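Local atomic coordinates of probable hydrolase (Pseudomonas aeruginosa, PDB entry 7AL6), a protein that is of unproven function but has the alpha/beta hydrolase fold and is probably a hydrolase, possibly a lipolytic one. Residues E120-I125 against V225-S230; D126-Y131 against A247-L252; S230-E235 against R278-F283. All blocks are in the same frame, centred on the assembly; numbering follows the deposited sequence. Where two conformers were deposited one is given.

Overall arrangement
Along the chain, strand 119-125 runs straight into the loop 126-131, so the first segments of contacts 1 and 2 adjoin. Contact 1 closes a loop of about a hundred residues, much of it helical, by laying strand 229-234 beside strand 119-125 in the central sheet. Contact 2 closes about 115 residues and crosses contact 1, its loop meeting the end of helix 245-250. Contact 3 follows contact 1 in series, starting at S230, the residue they share; it closes about 42 residues, brings helix 270-284 back over the sheet and is likewise crossed by contact 2. D126 joins contacts 2 and 3 through its backbone N, 2.7 Å from V232 O.

Contact 1: E120-I125 against V225-S230; sequences ERLALI and VECPVS. With EDO (1,2-ethanediol), chain H.
L122 and V229 pair as parallel neighbours in the central sheet of the alpha/beta hydrolase fold, where strand 119-125 meets strand 229-234. Three backbone bonds fix the register: L122 N donates to P228 O, S230 N to L122 O, and L124 N to S230 O, the last being nearly straight (174°) with N and O 2.7 Å apart. A weaker CA-H...O contact from V229 CA, at 3.3 Å, supplements the S230 N bond to L122 O.

The tight part lies on the face carrying L122 and V229. Their side chains run alongside each other with the same heading, L122 CB being 3.9 Å from V229 CG2. The other branch, V229 CG1, is anti to the backbone N (chi1 174°) and meets L124 CD1 at 3.8 Å. C227 SG adds to this patch against L122 CG, and V109 and A112 of helix 103-114 pack against the same apolar group, V109 on L124 and V225, A112 on L122.

Toward E120 and P228 the contact becomes looser and more exposed. The R121 chain bends at chi2 (-92°), which sets CD against P228 CB and CG; farther out, P228 CG lies over one face of the guanidinium, 3.5 Å from R121 NH2. That nitrogen also donates to E120 O, lying above the carbonyl plane, while R121 NH1 makes a salt bridge with the C-terminal carboxylate of R286. On the edge of strand 229-234 facing away from strand 119-125, a 1,2-ethanediol, probably from the crystallisation liquor, accepts a hydrogen bond from V229 N through its O2 at 3.0 Å.

Contact 2: D126-Y131 against A247-L252; sequences DGLIPY and ALLETL
In the alpha/beta hydrolase fold, the loop that leaves strand 119-125 packs its leucine and isoleucine, L128 and I129, against the end of helix 245-250 and the turn that follows it. The contact is apolar throughout and small, with no hydrogen bond across it. Its centre is a single methyl group, L128 CD2, which three leucines of segment 247-252 approach.

L128 CG is anti to the backbone N (chi1 -173°), which turns it toward L252; from CG, the CD2 branch is the one that reaches the other segment. L128 and L249 run past one another antiparallel, with CD2 of L128 3.9 Å from CD2 of L249. With L252 the approach is different: the two side chains meet tip to tip, L128 CD2 against L252 CD1, also at 3.9 Å. L248 is slightly farther, its CD2 lying 4.1 Å from L128 CD2. The same L248 methyl also faces I129 CD1 at 4.3 Å, so it bridges the two loop residues.

Neighbouring elements extend the apolar region. Helix 215-223 contributes A218 and V222 to I129, L219 to L248 and V222 to L252, while L249 also packs on L231 and L233 of strand 229-234. At the start of the loop, D126 OD2 is hydrogen-bonded to H263 ND1, an arrangement consistent with the acid of a Ser-His-Asp triad completed by S102.

The turn holding L252 is fastened to the helix by its own bonds. L248 O accepts from both the backbone N and the hydroxyl of T251; the hydroxyl lies in the carbonyl plane, on a lone pair, with T251 OG1 2.8 Å from L248 O.

Contact 3: S230-E235 against R278-F283; sequences SLVLAE and RVFAAF
The F283 ring presents one face to S230 CB, which sits over its centre in a CH-pi contact, 3.4 Å from the ring centroid and 11° off the normal. The F280 ring meets the same serine in another way: S230 OG lies at its edge, in the ring plane, 3.5 Å from F280 CE1. V232 CG2 comes to F280 obliquely, reaching CZ at 3.7 Å.

F283 CG is anti to the backbone N (chi1 174°), and F283 CG and CD1 both lie 3.5 Å from S230 CB. Helix 270-284 packs here on one face of the central sheet of the alpha/beta hydrolase fold, its segment running almost antiparallel to strand 230-234 (174°), with a closest axis approach of 9.5 Å. V279 CG1 meets both S230 OG, at 3.7 Å, and V232 CG2, at 4.1 Å. The packing continues onto strand 119-125, where F280 touches A123 and I125, and onto strand 255-259, where V279 touches H257 and F283 touches E255.

Contact 1: E120-I125 against V225-S230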
loop_
_atom_site.group_PDB
_atom_site.type_symbol
_atom_site.label_atom_id
_atom_site.label_comp_id
_atom_site.label_asym_id
_atom_site.label_seq_id
_atom_site.Cartn_x
_atom_site.Cartn_y
_atom_site.Cartn_z
ATOM N N GLU A 120 30.280 -15.117 1.994
ATOM C CA GLU A 120 31.579 -15.711 1.719
ATOM C C GLU A 120 32.743 -14.797 2.143
ATOM O O GLU A 120 33.730 -15.286 2.689
ATOM C CB GLU A 120 31.695 -16.048 0.247
ATOM C CG GLU A 120 30.740 -17.147 -0.206
ATOM C CD GLU A 120 30.911 -17.522 -1.666
ATOM O OE1 GLU A 120 31.446 -18.634 -1.901
ATOM O OE2 GLU A 120 30.498 -16.732 -2.568
ATOM N N ARG A 121 32.645 -13.507 1.843
ATOM C CA ARG A 121 33.673 -12.478 2.114
ATOM C C ARG A 121 33.036 -11.108 2.404
ATOM O O ARG A 121 31.950 -10.863 1.932
ATOM C CB ARG A 121 34.602 -12.364 0.904
ATOM C CG ARG A 121 35.162 -13.678 0.383
ATOM C CD ARG A 121 36.491 -14.028 1.013
ATOM N NE ARG A 121 37.171 -15.201 0.495
ATOM C CZ ARG A 121 36.986 -16.438 0.917
ATOM N NH1 ARG A 121 37.699 -17.411 0.401
ATOM N NH2 ARG A 121 36.101 -16.713 1.844
ATOM N N LEU A 122 33.717 -10.252 3.157
ATOM C CA LEU A 122 33.279 -8.864 3.421
ATOM C C LEU A 122 34.368 -7.888 2.967
ATOM O O LEU A 122 35.481 -8.040 3.420
ATOM C CB LEU A 122 33.064 -8.633 4.913
ATOM C CG LEU A 122 31.793 -9.150 5.552
ATOM C CD1 LEU A 122 31.534 -8.380 6.824
ATOM C CD2 LEU A 122 30.609 -9.063 4.616
ATOM N N ALA A 123 34.057 -6.923 2.114
ATOM C CA ALA A 123 34.951 -5.817 1.736
ATOM C C ALA A 123 34.277 -4.570 2.308
ATOM O O ALA A 123 33.180 -4.251 1.893
ATOM C CB ALA A 123 35.170 -5.761 0.258
ATOM N N LEU A 124 34.916 -3.918 3.260
ATOM C CA LEU A 124 34.324 -2.799 3.981
ATOM C C LEU A 124 35.113 -1.528 3.694
ATOM O O LEU A 124 36.352 -1.537 3.753
ATOM C CB LEU A 124 34.276 -3.084 5.461
ATOM C CG LEU A 124 33.671 -4.427 5.883
ATOM C CD1 LEU A 124 33.741 -4.584 7.381
ATOM C CD2 LEU A 124 32.211 -4.553 5.429
ATOM N N ILE A 125 34.398 -0.443 3.411
ATOM C CA ILE A 125 35.019 0.884 3.185
ATOM C C ILE A 125 34.613 1.842 4.316
ATOM O O ILE A 125 33.464 2.260 4.346
ATOM C CB ILE A 125 34.680 1.469 1.808
ATOM C CG1 ILE A 125 34.993 0.504 0.671
ATOM C CG2 ILE A 125 35.387 2.787 1.616
ATOM C CD1 ILE A 125 34.473 0.949 -0.654
ATOM N N VAL A 225 31.320 -12.346 13.105
ATOM C CA VAL A 225 31.661 -12.470 11.664
ATOM C C VAL A 225 32.583 -13.690 11.531
ATOM O O VAL A 225 33.518 -13.788 12.294
ATOM C CB VAL A 225 32.315 -11.201 11.105
ATOM C CG1 VAL A 225 32.890 -11.439 9.731
ATOM C CG2 VAL A 225 31.351 -10.034 11.082
ATOM N N GLU A 226 32.322 -14.595 10.606
ATOM C CA GLU A 226 33.133 -15.815 10.458
ATOM C C GLU A 226 33.987 -15.755 9.200
ATOM O O GLU A 226 34.942 -16.490 9.147
ATOM C CB GLU A 226 32.249 -17.051 10.378
ATOM C CG GLU A 226 31.351 -17.246 11.571
ATOM C CD GLU A 226 30.567 -18.538 11.555
ATOM O OE1 GLU A 226 30.814 -19.335 10.722
ATOM O OE2 GLU A 226 29.737 -18.711 12.387
ATOM N N CYS A 227 33.704 -14.845 8.281
ATOM C CA CYS A 227 34.364 -14.862 6.995
ATOM C C CYS A 227 35.553 -13.926 6.948
ATOM O O CYS A 227 35.712 -13.053 7.799
ATOM C CB CYS A 227 33.382 -14.480 5.876
ATOM S SG CYS A 227 32.767 -12.773 6.061
ATOM N N PRO A 228 36.420 -14.106 5.956
ATOM C CA PRO A 228 37.491 -13.139 5.720
ATOM C C PRO A 228 36.909 -11.758 5.500
ATOM O O PRO A 228 35.884 -11.597 4.840
ATOM C CB PRO A 228 38.175 -13.658 4.450
ATOM C CG PRO A 228 37.875 -15.148 4.440
ATOM C CD PRO A 228 36.494 -15.267 5.056
ATOM N N VAL A 229 37.591 -10.758 6.045
ATOM C CA VAL A 229 37.149 -9.371 5.995
ATOM C C VAL A 229 38.325 -8.510 5.550
ATOM O O VAL A 229 39.432 -8.644 6.087
ATOM C CB VAL A 229 36.631 -8.875 7.352
ATOM C CG1 VAL A 229 36.333 -7.374 7.272
ATOM C CG2 VAL A 229 35.407 -9.619 7.814
ATOM N N SER A 230 38.088 -7.635 4.568
ATOM C CA SER A 230 39.023 -6.588 4.178
ATOM C C SER A 230 38.428 -5.221 4.512
ATOM O O SER A 230 37.378 -4.829 3.975
ATOM C CB SER A 230 39.338 -6.700 2.702
ATOM O OG SER A 230 40.338 -5.758 2.315
HETATM C C1 EDO H . 40.771 -12.111 5.783
HETATM O O1 EDO H . 41.591 -13.245 5.657
HETATM C C2 EDO H . 40.886 -11.469 7.105
HETATM O O2 EDO H . 39.764 -11.477 7.908
#

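Contact 2: D126-Y131 against A247-L252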
loop_
_atom_site.group_PDB
_atom_site.type_symbol
_atom_site.label_atom_id
_atom_site.label_comp_id
_atom_site.label_asym_id
_atom_site.label_seq_id
_atom_site.Cartn_x
_atom_site.Cartn_y
_atom_site.Cartn_z
ATOM N N ASP A 126 35.519 2.117 5.249
ATOM C CA ASP A 126 35.396 3.145 6.301
ATOM C C ASP A 126 34.126 3.015 7.137
ATOM O O ASP A 126 33.559 4.020 7.422
ATOM C CB ASP A 126 35.486 4.527 5.674
ATOM C CG ASP A 126 36.210 5.509 6.565
ATOM O OD1 ASP A 126 37.248 5.150 7.047
ATOM O OD2 ASP A 126 35.697 6.578 6.771
ATOM N N GLY A 127 33.710 1.810 7.478
ATOM C CA GLY A 127 32.555 1.553 8.344
ATOM C C GLY A 127 32.689 0.221 9.030
ATOM O O GLY A 127 33.257 -0.648 8.449
ATOM N N LEU A 128 32.138 0.081 10.216
ATOM C CA LEU A 128 32.176 -1.158 10.964
ATOM C C LEU A 128 30.957 -1.343 11.855
ATOM O O LEU A 128 30.174 -2.305 11.685
ATOM C CB LEU A 128 33.454 -1.198 11.806
ATOM C CG LEU A 128 33.662 -2.536 12.507
ATOM C CD1 LEU A 128 33.864 -3.599 11.415
ATOM C CD2 LEU A 128 34.831 -2.537 13.438
ATOM N N ILE A 129 30.777 -0.444 12.817
ATOM C CA ILE A 129 29.688 -0.600 13.778
ATOM C C ILE A 129 28.864 0.677 13.782
ATOM O O ILE A 129 29.349 1.746 13.396
ATOM C CB ILE A 129 30.208 -0.897 15.202
ATOM C CG1 ILE A 129 31.333 0.061 15.556
ATOM C CG2 ILE A 129 30.690 -2.355 15.313
ATOM C CD1 ILE A 129 31.699 0.036 17.038
ATOM N N PRO A 130 27.627 0.605 14.265
ATOM C CA PRO A 130 26.817 1.823 14.370
ATOM C C PRO A 130 27.102 2.569 15.663
ATOM O O PRO A 130 27.855 2.073 16.514
ATOM C CB PRO A 130 25.389 1.275 14.355
ATOM C CG PRO A 130 25.534 -0.047 15.142
ATOM C CD PRO A 130 26.876 -0.595 14.695
ATOM N N TYR A 131 26.481 3.743 15.820
ATOM C CA TYR A 131 26.358 4.371 17.133
ATOM C C TYR A 131 25.472 3.528 18.035
ATOM O O TYR A 131 24.456 2.980 17.598
ATOM C CB TYR A 131 25.786 5.782 17.003
ATOM C CG TYR A 131 26.767 6.780 16.440
ATOM C CD1 TYR A 131 28.100 6.774 16.842
ATOM C CD2 TYR A 131 26.372 7.715 15.501
ATOM C CE1 TYR A 131 29.019 7.677 16.321
ATOM C CE2 TYR A 131 27.279 8.633 14.981
ATOM C CZ TYR A 131 28.603 8.603 15.395
ATOM O OH TYR A 131 29.523 9.500 14.888
ATOM N N ALA A 247 41.983 0.850 18.701
ATOM C CA ALA A 247 42.228 -0.245 19.637
ATOM C C ALA A 247 41.267 -1.406 19.407
ATOM O O ALA A 247 41.642 -2.572 19.560
ATOM C CB ALA A 247 42.100 0.252 21.075
ATOM N N LEU A 248 40.017 -1.122 19.054
ATOM C CA LEU A 248 39.129 -2.226 18.706
ATOM C C LEU A 248 39.670 -2.988 17.501
ATOM O O LEU A 248 39.765 -4.226 17.523
ATOM C CB LEU A 248 37.722 -1.718 18.424
ATOM C CG LEU A 248 36.789 -2.790 17.878
ATOM C CD1 LEU A 248 36.589 -3.942 18.866
ATOM C CD2 LEU A 248 35.450 -2.088 17.460
ATOM N N LEU A 249 40.061 -2.270 16.456
ATOM C CA LEU A 249 40.492 -2.882 15.175
ATOM C C LEU A 249 41.655 -3.827 15.436
ATOM O O LEU A 249 41.689 -4.870 14.829
ATOM C CB LEU A 249 40.867 -1.812 14.154
ATOM C CG LEU A 249 39.716 -1.002 13.567
ATOM C CD1 LEU A 249 40.216 -0.071 12.497
ATOM C CD2 LEU A 249 38.621 -1.875 13.009
ATOM N N GLU A 250 42.525 -3.497 16.386
ATOM C CA GLU A 250 43.720 -4.288 16.772
ATOM C C GLU A 250 43.308 -5.651 17.364
ATOM O O GLU A 250 44.116 -6.547 17.296
ATOM C CB GLU A 250 44.649 -3.415 17.629
ATOM C CG GLU A 250 45.248 -2.259 16.829
ATOM C CD GLU A 250 46.026 -1.154 17.537
ATOM O OE1 GLU A 250 46.042 -1.092 18.780
ATOM O OE2 GLU A 250 46.616 -0.341 16.828
ATOM N N THR A 251 42.109 -5.808 17.926
ATOM C CA THR A 251 41.579 -7.078 18.472
ATOM C C THR A 251 40.756 -7.859 17.434
ATOM O O THR A 251 40.120 -8.801 17.835
ATOM C CB THR A 251 40.730 -6.849 19.727
ATOM O OG1 THR A 251 39.467 -6.289 19.402
ATOM C CG2 THR A 251 41.400 -5.935 20.717
ATOM N N LEU A 252 40.737 -7.482 16.160
ATOM C CA LEU A 252 39.887 -8.148 15.190
ATOM C C LEU A 252 40.743 -8.750 14.095
ATOM O O LEU A 252 41.754 -8.176 13.702
ATOM C CB LEU A 252 38.866 -7.195 14.540
ATOM C CG LEU A 252 37.913 -6.457 15.459
ATOM C CD1 LEU A 252 37.061 -5.447 14.668
ATOM C CD2 LEU A 252 37.042 -7.433 16.225
#

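Contact 3: S230-E235 against R278-F283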
loop_
_atom_site.group_PDB
_atom_site.type_symbol
_atom_site.label_atom_id
_atom_site.label_comp_id
_atom_site.label_asym_id
_atom_site.label_seq_id
_atom_site.Cartn_x
_atom_site.Cartn_y
_atom_site.Cartn_z
ATOM N N SER A 230 38.088 -7.635 4.568
ATOM C CA SER A 230 39.023 -6.588 4.178
ATOM C C SER A 230 38.428 -5.221 4.512
ATOM O O SER A 230 37.378 -4.829 3.975
ATOM C CB SER A 230 39.338 -6.700 2.702
ATOM O OG SER A 230 40.338 -5.758 2.315
ATOM N N LEU A 231 39.091 -4.494 5.393
ATOM C CA LEU A 231 38.649 -3.173 5.805
ATOM C C LEU A 231 39.572 -2.058 5.304
ATOM O O LEU A 231 40.787 -2.049 5.578
ATOM C CB LEU A 231 38.528 -3.110 7.318
ATOM C CG LEU A 231 38.150 -1.758 7.912
ATOM C CD1 LEU A 231 36.771 -1.230 7.493
ATOM C CD2 LEU A 231 38.231 -1.910 9.400
ATOM N N VAL A 232 38.977 -1.073 4.626
ATOM C CA VAL A 232 39.697 0.118 4.167
ATOM C C VAL A 232 39.366 1.269 5.095
ATOM O O VAL A 232 38.193 1.516 5.419
ATOM C CB VAL A 232 39.361 0.463 2.716
ATOM C CG1 VAL A 232 39.814 1.906 2.394
ATOM C CG2 VAL A 232 40.028 -0.554 1.796
ATOM N N LEU A 233 40.410 1.975 5.525
ATOM C CA LEU A 233 40.320 3.044 6.511
ATOM C C LEU A 233 40.860 4.305 5.866
ATOM O O LEU A 233 42.015 4.321 5.442
ATOM C CB LEU A 233 41.140 2.704 7.756
ATOM C CG LEU A 233 40.611 1.430 8.413
ATOM C CD1 LEU A 233 41.653 0.802 9.284
ATOM C CD2 LEU A 233 39.362 1.793 9.203
ATOM N N ALA A 234 39.994 5.295 5.718
ATOM C CA ALA A 234 40.314 6.589 5.098
ATOM C C ALA A 234 41.120 7.404 6.110
ATOM O O ALA A 234 40.620 7.574 7.194
ATOM C CB ALA A 234 39.061 7.308 4.698
ATOM N N GLU A 235 42.220 8.021 5.703
ATOM C CA GLU A 235 43.033 8.788 6.779
ATOM C C GLU A 235 42.251 9.954 7.547
ATOM O O GLU A 235 42.298 10.325 8.747
ATOM C CB GLU A 235 44.107 9.570 6.031
ATOM C CG GLU A 235 45.028 10.347 6.952
ATOM C CD GLU A 235 46.264 10.941 6.299
ATOM O OE1 GLU A 235 46.980 11.700 6.979
ATOM O OE2 GLU A 235 46.518 10.643 5.123
ATOM N N ARG A 278 42.666 -1.781 -5.912
ATOM C CA ARG A 278 43.816 -2.681 -5.837
ATOM C C ARG A 278 43.699 -3.565 -4.613
ATOM O O ARG A 278 43.953 -4.770 -4.674
ATOM C CB ARG A 278 45.125 -1.896 -5.764
ATOM C CG ARG A 278 45.636 -1.407 -7.091
ATOM C CD ARG A 278 46.809 -0.415 -6.849
ATOM N NE ARG A 278 47.235 0.310 -8.048
ATOM C CZ ARG A 278 47.576 -0.258 -9.202
ATOM N NH1 ARG A 278 47.596 -1.582 -9.324
ATOM N NH2 ARG A 278 47.935 0.506 -10.227
ATOM N N VAL A 279 43.306 -2.987 -3.491
ATOM C CA VAL A 279 43.170 -3.741 -2.222
ATOM C C VAL A 279 42.106 -4.834 -2.360
ATOM O O VAL A 279 42.443 -5.977 -2.155
ATOM C CB VAL A 279 42.793 -2.781 -1.086
ATOM C CG1 VAL A 279 42.283 -3.529 0.127
ATOM C CG2 VAL A 279 43.941 -1.868 -0.716
ATOM N N PHE A 280 40.909 -4.488 -2.824
ATOM C CA PHE A 280 39.746 -5.405 -2.945
ATOM C C PHE A 280 39.984 -6.459 -4.028
ATOM O O PHE A 280 39.601 -7.555 -3.812
ATOM C CB PHE A 280 38.449 -4.615 -3.094
ATOM C CG PHE A 280 38.013 -3.931 -1.830
ATOM C CD1 PHE A 280 38.477 -4.357 -0.602
ATOM C CD2 PHE A 280 37.163 -2.850 -1.869
ATOM C CE1 PHE A 280 38.093 -3.716 0.555
ATOM C CE2 PHE A 280 36.776 -2.209 -0.712
ATOM C CZ PHE A 280 37.237 -2.648 0.496
ATOM N N ALA A 281 40.608 -6.107 -5.139
ATOM C CA ALA A 281 40.886 -7.036 -6.252
ATOM C C ALA A 281 41.802 -8.150 -5.743
ATOM O O ALA A 281 41.564 -9.275 -6.069
ATOM C CB ALA A 281 41.473 -6.310 -7.419
ATOM N N ALA A 282 42.810 -7.835 -4.949
ATOM C CA ALA A 282 43.661 -8.886 -4.383
ATOM C C ALA A 282 42.915 -9.691 -3.324
ATOM O O ALA A 282 43.037 -10.914 -3.278
ATOM C CB ALA A 282 44.941 -8.289 -3.796
ATOM N N PHE A 283 42.086 -9.051 -2.523
ATOM C CA PHE A 283 41.312 -9.730 -1.462
ATOM C C PHE A 283 40.340 -10.754 -2.063
ATOM O O PHE A 283 40.336 -11.887 -1.637
ATOM C CB PHE A 283 40.587 -8.691 -0.616
ATOM C CG PHE A 283 39.649 -9.266 0.402
ATOM C CD1 PHE A 283 40.129 -9.909 1.523
ATOM C CD2 PHE A 283 38.288 -9.179 0.226
ATOM C CE1 PHE A 283 39.260 -10.436 2.456
ATOM C CE2 PHE A 283 37.422 -9.703 1.161
ATOM C CZ PHE A 283 37.909 -10.333 2.271
#